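Local coordinates for protein NAD nucleotidase (Haemophilus influenzae, PDB 3ZTV) that degrades NAD to adenosine and nicotinamide riboside, hydrolysing both the pyrophosphate of dinucleotides and the 5'-phosphate of nucleotides such as AMP, at residues G232-K240 / L324-L332; I156-T164 / F176-A187. All blocks are in the same frame, centred on the assembly; numbering follows the deposited sequence.

Contact 2 comes first along the chain and closes before contact 1 opens; their centres lie about 34 Å apart and their nearest atoms about 19 Å, without touching. Each is tied to a different mixed sheet. Contact 2 lays helix 179-191 against strand 151-159 of the six-stranded sheet, close to the zinc site and within the calcineurin-like phosphoesterase region. Contact 1 joins the short helix 234-238 to the turn that leads from helix 314-325 into strand 330-332, an outermost strand of the seven-stranded sheet. Contact 2 thus belongs to the surroundings of the metal centre and the subunit interface, whereas contact 1 ties together chain parts more than eighty residues apart, away from the annotated sites.

Contact 1: G232-K240 / L324-L332; sequences GNDELRSLK and LKSMKSISL
The first turn of helix 234-238 faces the type I beta turn from Met327 to Ile330, the backbones coming nearest at Glu235 and Ser329, whose CA atoms are 6.9 Å apart. Glu235 carries the polar half of the contact. Its chain runs out extended beyond CG (chi2 -168°), and the carboxylate meets two successive backbone amides with its syn lone pairs: Ser329 N gives a bond of 2.8 Å to Glu235 OE1, and Lys328 N one of 3.0 Å to Glu235 OE2. Glutamate suits this place because its two oxygens match the paired N-H groups of the turn. Ser329 OG adds a third bond, donating over 2.9 Å to Glu235 OE1 from above the carboxylate plane. That hydroxyl accepts from Asn233 ND2 in a nearly straight bond (166°) close to the amide plane. Asn233 therefore does two jobs: as N-cap its OD1 accepts from Leu236 N, while ND2 holds the serine that steadies Glu235.

Beside this polar network lies an apolar patch. Leu239 CD1 reaches tip to tip toward Met327 CE, 3.6 Å away, and likewise toward Ile330 CD1 at 3.7 Å. Leu236 lays CD2 against Ser329 CB, 3.8 Å away, and also touches Ile330. The branched leucines and Ile330 offer methyls to this largely buried patch, while the unbranched methionine can bend its end (chi3 63°) to meet them.

The leucines also pack on strand 284-295 (Pro291 and Val293 on Leu236) and strand 28-34 (Leu34 on Leu239). Backbone bonds from Ser329 and Ser331 to Val293 join segment 324-332 to the same long strand, and the short helix packs against the entry to strand 330-332, an outermost strand of the seven-stranded sheet.

Contact 2: I156-T164 / F176-A187; sequences IGLDTVNKT and FYDEIATAQIMA
Glu179 and Val161 cross obliquely just before helix 162-167. The glutamate chain bends at chi2 (94°), bringing the carboxylate back over the loop, where Val161 N donates to Glu179 OE2 over 2.9 Å, approaching from well above the carboxylate plane. Two waters also donate to this oxygen; one of them accepts from Asn162 N, so a single carboxylate oxygen serves, directly and through water, two successive amides. Branched Val161 uses both methyls: CG2 lies 3.2 Å from Tyr177 O and 3.6 Å from Glu179 CD, while the Val161 and Phe176 side chains slide past each other in opposite directions, CG1 touching CB. Thr164 crosses the Phe176 side chain at about a right angle, its CG2 3.6 Å from ring atom CZ.

Here a helix packs on one face of the six-stranded mixed sheet of the calcineurin-like phosphoesterase fold: helix 179-187 runs antiparallel (173°) to strand 156-159, their axes 9.4 Å apart, within the beta-alpha-beta crossover from strand 151-159 to the adjacent parallel strand 198-203. Between them Leu158 lies at right angles to Glu179 and slides past Thr182, its CD1 3.8 Å from Thr182 CG2. One turn further, Ile156 CD1 packs on Met186 CB, also at 3.8 Å; aliphatic chains suit this buried seam. Asp159 touches His203 and Thr164 touches Asn102, which coordinates zinc, while Met186 packs on Ile185 of the second subunit.

Contact 1: G232-K240 / L324-L332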
ATOM      1  N   GLY A 232      23.372  12.264 -17.975  1.00  5.33           N
ATOM      2  CA  GLY A 232      24.299  13.029 -18.788  1.00  6.35           C
ATOM      3  C   GLY A 232      24.041  12.970 -20.284  1.00  6.59           C
ATOM      4  O   GLY A 232      22.901  12.826 -20.749  1.00  7.32           O
ATOM      5  N   ASN A 233      25.126  13.090 -21.048  1.00  7.91           N
ATOM      6  CA  ASN A 233      25.060  13.150 -22.503  1.00  6.99           C
ATOM      7  C   ASN A 233      26.432  12.821 -23.062  1.00  7.09           C
ATOM      8  O   ASN A 233      27.358  12.502 -22.314  1.00  8.25           O
ATOM      9  CB  ASN A 233      24.613  14.539 -22.953  1.00  7.72           C
ATOM     10  CG  ASN A 233      25.512  15.648 -22.417  1.00  9.44           C
ATOM     11  OD1 ASN A 233      26.703  15.440 -22.160  1.00  8.30           O
ATOM     12  ND2 ASN A 233      24.950  16.837 -22.268  1.00  9.02           N
ATOM     13  N   ASP A 234      26.557  12.877 -24.381  1.00  8.16           N
ATOM     14  CA  ASP A 234      27.814  12.505 -25.026  1.00  8.49           C
ATOM     15  C   ASP A 234      29.005  13.343 -24.572  1.00  8.54           C
ATOM     16  O   ASP A 234      30.100  12.814 -24.419  1.00  9.44           O
ATOM     17  CB  ASP A 234      27.675  12.522 -26.551  1.00 10.89           C
ATOM     18  CG  ASP A 234      26.806  11.391 -27.064  1.00 12.56           C
ATOM     19  OD1 ASP A 234      26.637  10.385 -26.336  1.00 14.36           O
ATOM     20  OD2 ASP A 234      26.291  11.512 -28.194  1.00 14.05           O
ATOM     21  N   GLU A 235      28.797  14.641 -24.370  1.00  7.91           N
ATOM     22  CA  GLU A 235      29.862  15.499 -23.842  1.00  9.40           C
ATOM     23  C   GLU A 235      30.404  14.969 -22.513  1.00  9.05           C
ATOM     24  O   GLU A 235      31.612  14.830 -22.333  1.00 10.31           O
ATOM     25  CB  GLU A 235      29.375  16.939 -23.652  1.00 10.18           C
ATOM     26  CG  GLU A 235      29.431  17.823 -24.896  1.00 12.17           C
ATOM     27  CD  GLU A 235      29.221  19.299 -24.571  1.00 13.04           C
ATOM     28  OE1 GLU A 235      28.852  19.615 -23.414  1.00 13.97           O
ATOM     29  OE2 GLU A 235      29.428  20.157 -25.460  1.00 14.02           O
ATOM     30  N   LEU A 236      29.515  14.664 -21.577  1.00  8.34           N
ATOM     31  CA  LEU A 236      29.969  14.206 -20.269  1.00  7.54           C
ATOM     32  C   LEU A 236      30.562  12.797 -20.334  1.00  8.75           C
ATOM     33  O   LEU A 236      31.510  12.477 -19.605  1.00  9.23           O
ATOM     34  CB  LEU A 236      28.830  14.295 -19.251  1.00  7.01           C
ATOM     35  CG  LEU A 236      28.254  15.705 -19.064  1.00  7.76           C
ATOM     36  CD1 LEU A 236      27.243  15.699 -17.915  1.00  8.28           C
ATOM     37  CD2 LEU A 236      29.342  16.756 -18.808  1.00  9.55           C
ATOM     38  N   ARG A 237      30.038  11.962 -21.231  1.00  8.87           N
ATOM     39  CA  ARG A 237      30.635  10.647 -21.455  1.00  8.61           C
ATOM     40  C   ARG A 237      32.071  10.774 -21.970  1.00  9.50           C
ATOM     41  O   ARG A 237      32.933   9.969 -21.606  1.00 12.50           O
ATOM     42  CB  ARG A 237      29.803   9.822 -22.438  1.00 10.31           C
ATOM     43  CG  ARG A 237      28.455   9.425 -21.896  1.00 10.42           C
ATOM     44  CD  ARG A 237      27.636   8.628 -22.910  1.00 13.23           C
ATOM     45  NE  ARG A 237      26.303   8.422 -22.359  1.00 14.28           N
ATOM     46  CZ  ARG A 237      25.207   9.049 -22.767  1.00 11.77           C
ATOM     47  NH1 ARG A 237      25.235   9.887 -23.800  1.00 11.93           N
ATOM     48  NH2 ARG A 237      24.060   8.799 -22.154  1.00 13.20           N
ATOM     49  N   SER A 238      32.334  11.791 -22.787  1.00  9.37           N
ATOM     50  CA  SER A 238      33.667  11.963 -23.376  1.00  9.61           C
ATOM     51  C   SER A 238      34.717  12.293 -22.315  1.00 10.52           C
ATOM     52  O   SER A 238      35.914  12.064 -22.521  1.00 12.28           O
ATOM     53  CB  SER A 238      33.652  13.042 -24.465  1.00 11.42           C
ATOM     54  OG  SER A 238      33.659  14.354 -23.920  1.00 13.34           O
ATOM     55  N   LEU A 239      34.268  12.828 -21.184  1.00 10.30           N
ATOM     56  CA  LEU A 239      35.149  13.153 -20.067  1.00 10.32           C
ATOM     57  C   LEU A 239      35.249  11.997 -19.079  1.00  9.00           C
ATOM     58  O   LEU A 239      35.913  12.106 -18.041  1.00 10.38           O
ATOM     59  CB  LEU A 239      34.642  14.399 -19.345  1.00 10.28           C
ATOM     60  CG  LEU A 239      34.652  15.719 -20.104  1.00 11.02           C
ATOM     61  CD1 LEU A 239      33.996  16.811 -19.273  1.00 13.60           C
ATOM     62  CD2 LEU A 239      36.084  16.098 -20.474  1.00 13.38           C
ATOM     63  N   LYS A 240      34.587  10.890 -19.399  1.00 10.08           N
ATOM     64  CA  LYS A 240      34.589   9.711 -18.540  1.00 11.72           C
ATOM     65  C   LYS A 240      34.009   9.993 -17.146  1.00 11.59           C
ATOM     66  O   LYS A 240      34.395   9.379 -16.145  1.00 14.29           O
ATOM     67  CB  LYS A 240      35.984   9.079 -18.482  1.00 14.75           C
ATOM     68  CG  LYS A 240      36.465   8.619 -19.854  1.00 17.92           C
ATOM     69  CD  LYS A 240      37.642   7.659 -19.764  1.00 26.38           C
ATOM     70  CE  LYS A 240      38.139   7.284 -21.155  1.00 29.68           C
ATOM     71  NZ  LYS A 240      39.253   6.296 -21.114  1.00 34.14           N
ATOM     72  N   LEU A 324      37.587  22.517 -22.160  1.00 11.73           N
ATOM     73  CA  LEU A 324      36.503  22.711 -21.203  1.00 11.22           C
ATOM     74  C   LEU A 324      35.601  23.885 -21.595  1.00 12.02           C
ATOM     75  O   LEU A 324      34.373  23.799 -21.473  1.00 10.46           O
ATOM     76  CB  LEU A 324      37.073  22.913 -19.797  1.00 11.05           C
ATOM     77  CG  LEU A 324      37.774  21.690 -19.190  1.00 11.91           C
ATOM     78  CD1 LEU A 324      38.438  22.033 -17.868  1.00 13.50           C
ATOM     79  CD2 LEU A 324      36.796  20.534 -18.998  1.00 10.92           C
ATOM     80  N   LYS A 325      36.194  24.979 -22.060  1.00 10.62           N
ATOM     81  CA  LYS A 325      35.436  26.168 -22.433  1.00 12.38           C
ATOM     82  C   LYS A 325      34.529  25.913 -23.638  1.00 12.29           C
ATOM     83  O   LYS A 325      33.507  26.582 -23.804  1.00 14.57           O
ATOM     84  CB  LYS A 325      36.381  27.341 -22.713  1.00 12.36           C
ATOM     85  CG  LYS A 325      37.077  27.882 -21.473  1.00 13.32           C
ATOM     86  CD  LYS A 325      38.145  28.916 -21.830  1.00 12.96           C
ATOM     87  CE  LYS A 325      38.744  29.526 -20.569  1.00 17.16           C
ATOM     88  NZ  LYS A 325      39.928  30.388 -20.848  1.00 18.56           N
ATOM     89  N   SER A 326      34.888  24.940 -24.467  1.00 11.41           N
ATOM     90  CA  SER A 326      34.132  24.680 -25.685  1.00 12.91           C
ATOM     91  C   SER A 326      32.908  23.803 -25.434  1.00 14.54           C
ATOM     92  O   SER A 326      32.105  23.585 -26.342  1.00 14.85           O
ATOM     93  CB  SER A 326      35.031  24.034 -26.740  1.00 14.89           C
ATOM     94  OG  SER A 326      35.324  22.693 -26.401  1.00 15.53           O
ATOM     95  N   MET A 327      32.764  23.294 -24.211  1.00 10.75           N
ATOM     96  CA  MET A 327      31.692  22.348 -23.910  1.00 10.93           C
ATOM     97  C   MET A 327      30.459  22.993 -23.302  1.00 12.03           C
ATOM     98  O   MET A 327      30.545  23.724 -22.317  1.00 12.64           O
ATOM     99  CB  MET A 327      32.214  21.246 -22.999  1.00 11.69           C
ATOM    100  CG  MET A 327      33.386  20.522 -23.605  1.00 14.91           C
ATOM    101  SD  MET A 327      34.114  19.301 -22.512  1.00 16.35           S
ATOM    102  CE  MET A 327      32.735  18.196 -22.324  1.00 14.63           C
ATOM    103  N   LYS A 328      29.308  22.695 -23.897  1.00 11.81           N
ATOM    104  CA  LYS A 328      28.029  23.246 -23.473  1.00 11.46           C
ATOM    105  C   LYS A 328      27.633  22.804 -22.061  1.00 10.71           C
ATOM    106  O   LYS A 328      26.967  23.543 -21.334  1.00 10.61           O
ATOM    107  CB  LYS A 328      26.945  22.837 -24.482  1.00 13.70           C
ATOM    108  CG  LYS A 328      25.568  23.389 -24.198  1.00 21.13           C
ATOM    109  CD  LYS A 328      24.685  23.295 -25.436  1.00 25.86           C
ATOM    110  CE  LYS A 328      23.428  24.125 -25.253  1.00 26.60           C
ATOM    111  NZ  LYS A 328      23.749  25.441 -24.627  1.00 30.62           N
ATOM    112  N   SER A 329      28.043  21.600 -21.675  1.00  8.66           N
ATOM    113  CA  SER A 329      27.591  20.991 -20.421  1.00  7.92           C
ATOM    114  C   SER A 329      28.561  21.200 -19.256  1.00  8.18           C
ATOM    115  O   SER A 329      28.350  20.652 -18.179  1.00  8.02           O
ATOM    116  CB  SER A 329      27.350  19.494 -20.618  1.00  9.25           C
ATOM    117  OG  SER A 329      26.509  19.250 -21.743  1.00 13.15           O
ATOM    118  N   ILE A 330      29.644  21.939 -19.492  1.00  7.09           N
ATOM    119  CA  ILE A 330      30.590  22.322 -18.444  1.00  6.48           C
ATOM    120  C   ILE A 330      30.432  23.812 -18.198  1.00  7.51           C
ATOM    121  O   ILE A 330      30.428  24.607 -19.144  1.00  8.22           O
ATOM    122  CB  ILE A 330      32.061  22.030 -18.853  1.00  6.88           C
ATOM    123  CG1 ILE A 330      32.260  20.539 -19.134  1.00  9.23           C
ATOM    124  CG2 ILE A 330      33.039  22.557 -17.790  1.00  9.77           C
ATOM    125  CD1 ILE A 330      32.005  19.630 -17.936  1.00 12.56           C
ATOM    126  N   SER A 331      30.305  24.204 -16.936  1.00  7.05           N
ATOM    127  CA  SER A 331      30.225  25.610 -16.595  1.00  8.45           C
ATOM    128  C   SER A 331      31.385  25.939 -15.666  1.00  7.85           C
ATOM    129  O   SER A 331      31.465  25.422 -14.551  1.00  6.83           O
ATOM    130  CB  SER A 331      28.896  25.900 -15.905  1.00  8.38           C
ATOM    131  OG  SER A 331      28.696  27.289 -15.740  1.00 10.81           O
ATOM    132  N   LEU A 332      32.292  26.798 -16.115  1.00  8.33           N
ATOM    133  CA  LEU A 332      33.506  27.103 -15.345  1.00  7.62           C
ATOM    134  C   LEU A 332      33.387  28.331 -14.450  1.00  8.92           C
ATOM    135  O   LEU A 332      32.910  29.386 -14.876  1.00 10.00           O
ATOM    136  CB  LEU A 332      34.713  27.294 -16.274  1.00 10.74           C
ATOM    137  CG  LEU A 332      35.122  26.098 -17.125  1.00  8.46           C
ATOM    138  CD1 LEU A 332      36.089  26.528 -18.225  1.00 12.92           C
ATOM    139  CD2 LEU A 332      35.731  24.993 -16.281  1.00 10.30           C
TER

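Contact 2: I156-T164 / F176-A187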
ATOM      1  N   ILE A 156       3.961  18.169  -6.662  1.00  5.02           N
ATOM      2  CA  ILE A 156       3.712  17.247  -5.555  1.00  5.32           C
ATOM      3  C   ILE A 156       5.059  16.794  -4.999  1.00  4.66           C
ATOM      4  O   ILE A 156       5.948  16.432  -5.768  1.00  5.76           O
ATOM      5  CB  ILE A 156       2.956  15.989  -6.055  1.00  5.40           C
ATOM      6  CG1 ILE A 156       1.627  16.354  -6.712  1.00  5.70           C
ATOM      7  CG2 ILE A 156       2.732  14.974  -4.936  1.00  6.00           C
ATOM      8  CD1 ILE A 156       1.082  15.237  -7.563  1.00  6.90           C
ATOM      9  N   GLY A 157       5.231  16.801  -3.676  1.00  4.81           N
ATOM     10  CA  GLY A 157       6.464  16.301  -3.092  1.00  5.01           C
ATOM     11  C   GLY A 157       6.340  14.840  -2.697  1.00  3.99           C
ATOM     12  O   GLY A 157       5.239  14.376  -2.390  1.00  4.44           O
ATOM     13  N   LEU A 158       7.458  14.116  -2.652  1.00  4.11           N
ATOM     14  CA  LEU A 158       7.432  12.692  -2.308  1.00  4.19           C
ATOM     15  C   LEU A 158       8.771  12.239  -1.732  1.00  4.03           C
ATOM     16  O   LEU A 158       9.826  12.649  -2.228  1.00  4.58           O
ATOM     17  CB  LEU A 158       7.098  11.850  -3.553  1.00  5.17           C
ATOM     18  CG  LEU A 158       6.457  10.470  -3.345  1.00  4.59           C
ATOM     19  CD1 LEU A 158       5.006  10.592  -2.897  1.00  6.62           C
ATOM     20  CD2 LEU A 158       6.534   9.649  -4.638  1.00  5.60           C
ATOM     21  N   ASP A 159       8.727  11.359  -0.732  1.00  5.10           N
ATOM     22  CA  ASP A 159       9.941  10.813  -0.116  1.00  5.01           C
ATOM     23  C   ASP A 159      10.017   9.306  -0.264  1.00  4.54           C
ATOM     24  O   ASP A 159       9.002   8.624  -0.454  1.00  5.27           O
ATOM     25  CB  ASP A 159       9.958  11.156   1.377  1.00  5.70           C
ATOM     26  CG  ASP A 159      11.370  11.300   1.966  1.00  5.86           C
ATOM     27  OD1 ASP A 159      12.386  10.911   1.342  1.00  5.39           O
ATOM     28  OD2 ASP A 159      11.455  11.819   3.114  1.00  6.84           O
ATOM     29  N   THR A 160      11.233   8.786  -0.208  1.00  5.71           N
ATOM     30  CA  THR A 160      11.446   7.358  -0.092  1.00  5.98           C
ATOM     31  C   THR A 160      10.965   6.872   1.285  1.00  6.68           C
ATOM     32  O   THR A 160      11.191   7.538   2.307  1.00  6.96           O
ATOM     33  CB  THR A 160      12.919   7.006  -0.356  1.00  5.71           C
ATOM     34  OG1 THR A 160      13.060   5.581  -0.425  1.00  7.67           O
ATOM     35  CG2 THR A 160      13.880   7.614   0.697  1.00  6.42           C
ATOM     36  N   VAL A 161      10.271   5.737   1.319  1.00  5.72           N
ATOM     37  CA  VAL A 161       9.614   5.267   2.542  1.00  6.73           C
ATOM     38  C   VAL A 161      10.485   4.329   3.383  1.00  7.14           C
ATOM     39  O   VAL A 161      10.943   4.713   4.467  1.00  6.94           O
ATOM     40  CB  VAL A 161       8.230   4.636   2.250  1.00  6.37           C
ATOM     41  CG1 VAL A 161       7.654   4.024   3.515  1.00  8.27           C
ATOM     42  CG2 VAL A 161       7.282   5.696   1.683  1.00  7.19           C
ATOM     43  N   ASN A 162      10.703   3.106   2.909  1.00  7.99           N
ATOM     44  CA  ASN A 162      11.427   2.107   3.696  1.00  8.04           C
ATOM     45  C   ASN A 162      12.811   2.591   4.140  1.00  7.92           C
ATOM     46  O   ASN A 162      13.209   2.415   5.289  1.00  8.33           O
ATOM     47  CB  ASN A 162      11.564   0.786   2.927  1.00 10.92           C
ATOM     48  CG  ASN A 162      10.236   0.082   2.714  1.00 12.24           C
ATOM     49  OD1 ASN A 162       9.261   0.328   3.420  1.00 12.92           O
ATOM     50  ND2 ASN A 162      10.206  -0.819   1.742  1.00 15.43           N
ATOM     51  N   LYS A 163      13.548   3.210   3.228  1.00  7.76           N
ATOM     52  CA  LYS A 163      14.890   3.689   3.541  1.00  7.66           C
ATOM     53  C   LYS A 163      14.876   4.712   4.689  1.00  6.91           C
ATOM     54  O   LYS A 163      15.747   4.698   5.569  1.00  7.56           O
ATOM     55  CB  LYS A 163      15.546   4.283   2.291  1.00  8.19           C
ATOM     56  CG  LYS A 163      16.959   4.788   2.531  1.00  8.56           C
ATOM     57  CD  LYS A 163      17.594   5.300   1.248  1.00  7.50           C
ATOM     58  CE  LYS A 163      17.897   4.172   0.268  1.00  7.64           C
ATOM     59  NZ  LYS A 163      18.748   4.660  -0.864  1.00  8.33           N
ATOM     60  N   THR A 164      13.885   5.599   4.689  1.00  5.98           N
ATOM     61  CA  THR A 164      13.767   6.615   5.732  1.00  5.65           C
ATOM     62  C   THR A 164      13.363   5.988   7.064  1.00  7.65           C
ATOM     63  O   THR A 164      13.995   6.232   8.100  1.00  7.29           O
ATOM     64  CB  THR A 164      12.773   7.730   5.335  1.00  6.43           C
ATOM     65  OG1 THR A 164      13.180   8.293   4.085  1.00  5.64           O
ATOM     66  CG2 THR A 164      12.739   8.836   6.394  1.00  6.67           C
ATOM     67  N   PHE A 176       4.149   7.498   7.217  1.00  6.87           N
ATOM     68  CA  PHE A 176       4.620   7.365   5.835  1.00  7.04           C
ATOM     69  C   PHE A 176       3.644   6.537   5.004  1.00  6.90           C
ATOM     70  O   PHE A 176       3.070   5.568   5.500  1.00  8.12           O
ATOM     71  CB  PHE A 176       5.984   6.669   5.806  1.00  7.30           C
ATOM     72  CG  PHE A 176       7.119   7.513   6.333  1.00  7.11           C
ATOM     73  CD1 PHE A 176       7.293   7.712   7.700  1.00  8.39           C
ATOM     74  CD2 PHE A 176       8.021   8.106   5.456  1.00  7.75           C
ATOM     75  CE1 PHE A 176       8.346   8.493   8.175  1.00  8.53           C
ATOM     76  CE2 PHE A 176       9.071   8.887   5.931  1.00  8.08           C
ATOM     77  CZ  PHE A 176       9.228   9.077   7.292  1.00  8.21           C
ATOM     78  N   TYR A 177       3.490   6.902   3.734  1.00  5.56           N
ATOM     79  CA  TYR A 177       2.589   6.219   2.806  1.00  6.74           C
ATOM     80  C   TYR A 177       3.301   5.815   1.514  1.00  6.51           C
ATOM     81  O   TYR A 177       4.242   6.482   1.058  1.00  5.10           O
ATOM     82  CB  TYR A 177       1.351   7.091   2.553  1.00  5.91           C
ATOM     83  CG  TYR A 177       0.572   7.246   3.840  1.00  6.84           C
ATOM     84  CD1 TYR A 177      -0.367   6.293   4.223  1.00  7.16           C
ATOM     85  CD2 TYR A 177       0.831   8.295   4.719  1.00  7.44           C
ATOM     86  CE1 TYR A 177      -1.053   6.402   5.425  1.00  8.48           C
ATOM     87  CE2 TYR A 177       0.151   8.413   5.920  1.00  8.59           C
ATOM     88  CZ  TYR A 177      -0.785   7.465   6.271  1.00  7.19           C
ATOM     89  OH  TYR A 177      -1.445   7.578   7.482  1.00  9.46           O
ATOM     90  N   ASP A 178       2.837   4.708   0.934  1.00  6.35           N
ATOM     91  CA  ASP A 178       3.414   4.152  -0.280  1.00  6.82           C
ATOM     92  C   ASP A 178       3.634   5.187  -1.372  1.00  4.76           C
ATOM     93  O   ASP A 178       2.747   5.997  -1.670  1.00  5.42           O
ATOM     94  CB  ASP A 178       2.515   3.035  -0.809  1.00  6.95           C
ATOM     95  CG  ASP A 178       3.091   2.367  -2.029  1.00  8.05           C
ATOM     96  OD1 ASP A 178       4.103   1.649  -1.894  1.00  8.83           O
ATOM     97  OD2 ASP A 178       2.523   2.553  -3.125  1.00 10.00           O
ATOM     98  N   GLU A 179       4.821   5.148  -1.973  1.00  4.97           N
ATOM     99  CA  GLU A 179       5.197   6.101  -3.018  1.00  5.06           C
ATOM    100  C   GLU A 179       4.271   6.057  -4.239  1.00  5.15           C
ATOM    101  O   GLU A 179       3.777   7.094  -4.679  1.00  5.74           O
ATOM    102  CB  GLU A 179       6.649   5.866  -3.478  1.00  5.23           C
ATOM    103  CG  GLU A 179       7.739   6.017  -2.389  1.00  5.91           C
ATOM    104  CD  GLU A 179       8.129   4.700  -1.714  1.00  6.49           C
ATOM    105  OE1 GLU A 179       7.287   3.757  -1.679  1.00  7.58           O
ATOM    106  OE2 GLU A 179       9.286   4.608  -1.216  1.00  6.65           O
ATOM    107  N   ILE A 180       4.065   4.866  -4.806  1.00  5.23           N
ATOM    108  CA  ILE A 180       3.213   4.726  -5.993  1.00  6.12           C
ATOM    109  C   ILE A 180       1.768   5.129  -5.699  1.00  6.78           C
ATOM    110  O   ILE A 180       1.175   5.919  -6.445  1.00  5.65           O
ATOM    111  CB  ILE A 180       3.274   3.287  -6.560  1.00  7.17           C
ATOM    112  CG1 ILE A 180       4.667   3.030  -7.150  1.00  9.45           C
ATOM    113  CG2 ILE A 180       2.168   3.050  -7.593  1.00  8.90           C
ATOM    114  CD1 ILE A 180       4.927   1.594  -7.549  1.00 13.33           C
ATOM    115  N   ALA A 181       1.190   4.607  -4.622  1.00  5.94           N
ATOM    116  CA  ALA A 181      -0.193   4.956  -4.312  1.00  5.98           C
ATOM    117  C   ALA A 181      -0.354   6.451  -4.083  1.00  5.20           C
ATOM    118  O   ALA A 181      -1.285   7.078  -4.579  1.00  6.05           O
ATOM    119  CB  ALA A 181      -0.711   4.172  -3.112  1.00  8.40           C
ATOM    120  N   THR A 182       0.552   7.044  -3.321  1.00  4.67           N
ATOM    121  CA  THR A 182       0.435   8.471  -3.052  1.00  5.61           C
ATOM    122  C   THR A 182       0.516   9.288  -4.338  1.00  5.26           C
ATOM    123  O   THR A 182      -0.260  10.226  -4.541  1.00  5.06           O
ATOM    124  CB  THR A 182       1.487   8.970  -2.025  1.00  4.73           C
ATOM    125  OG1 THR A 182       1.313   8.272  -0.781  1.00  6.09           O
ATOM    126  CG2 THR A 182       1.362  10.483  -1.820  1.00  5.28           C
ATOM    127  N   ALA A 183       1.489   8.961  -5.184  1.00  4.94           N
ATOM    128  CA  ALA A 183       1.628   9.665  -6.457  1.00  4.30           C
ATOM    129  C   ALA A 183       0.344   9.599  -7.285  1.00  3.75           C
ATOM    130  O   ALA A 183      -0.124  10.617  -7.790  1.00  4.89           O
ATOM    131  CB  ALA A 183       2.825   9.135  -7.251  1.00  6.06           C
ATOM    132  N   GLN A 184      -0.254   8.425  -7.395  1.00  5.21           N
ATOM    133  CA  GLN A 184      -1.455   8.316  -8.225  1.00  4.42           C
ATOM    134  C   GLN A 184      -2.653   9.000  -7.610  1.00  5.17           C
ATOM    135  O   GLN A 184      -3.399   9.685  -8.303  1.00  5.80           O
ATOM    136  CB  GLN A 184      -1.822   6.866  -8.535  1.00  5.71           C
ATOM    137  CG  GLN A 184      -3.025   6.723  -9.492  1.00  5.89           C
ATOM    138  CD  GLN A 184      -2.770   7.363 -10.858  1.00  6.20           C
ATOM    139  OE1 GLN A 184      -2.931   8.575 -11.042  1.00  9.60           O
ATOM    140  NE2 GLN A 184      -2.355   6.553 -11.809  1.00  5.00           N
ATOM    141  N   ILE A 185      -2.849   8.820  -6.304  1.00  5.11           N
ATOM    142  CA  ILE A 185      -4.007   9.404  -5.649  1.00  5.54           C
ATOM    143  C   ILE A 185      -3.895  10.930  -5.682  1.00  5.42           C
ATOM    144  O   ILE A 185      -4.878  11.626  -5.962  1.00  5.96           O
ATOM    145  CB  ILE A 185      -4.165   8.868  -4.213  1.00  5.35           C
ATOM    146  CG1 ILE A 185      -4.434   7.356  -4.222  1.00  5.87           C
ATOM    147  CG2 ILE A 185      -5.267   9.623  -3.463  1.00  6.23           C
ATOM    148  CD1 ILE A 185      -5.578   6.921  -5.152  1.00  7.38           C
ATOM    149  N   MET A 186      -2.692  11.457  -5.432  1.00  5.48           N
ATOM    150  CA  MET A 186      -2.502  12.908  -5.492  1.00  4.99           C
ATOM    151  C   MET A 186      -2.795  13.453  -6.890  1.00  4.95           C
ATOM    152  O   MET A 186      -3.506  14.449  -7.038  1.00  6.28           O
ATOM    153  CB  MET A 186      -1.075  13.300  -5.094  1.00  5.32           C
ATOM    154  CG  MET A 186      -0.780  13.142  -3.601  1.00  6.44           C
ATOM    155  SD  MET A 186      -1.774  14.214  -2.508  1.00  6.51           S
ATOM    156  CE  MET A 186      -1.294  15.829  -3.112  1.00  8.40           C
ATOM    157  N   ALA A 187      -2.243  12.814  -7.916  1.00  4.93           N
ATOM    158  CA  ALA A 187      -2.424  13.296  -9.276  1.00  5.45           C
ATOM    159  C   ALA A 187      -3.892  13.168  -9.696  1.00  6.05           C
ATOM    160  O   ALA A 187      -4.426  14.058 -10.356  1.00  6.91           O
ATOM    161  CB  ALA A 187      -1.504  12.555 -10.241  1.00  5.82           C
TER
HETATM  162  O   HOH W   1      11.461   4.328  -3.045  1.00 10.27           O
HETATM  163  O   HOH W   2      10.116   2.367   0.075  1.00  9.07           O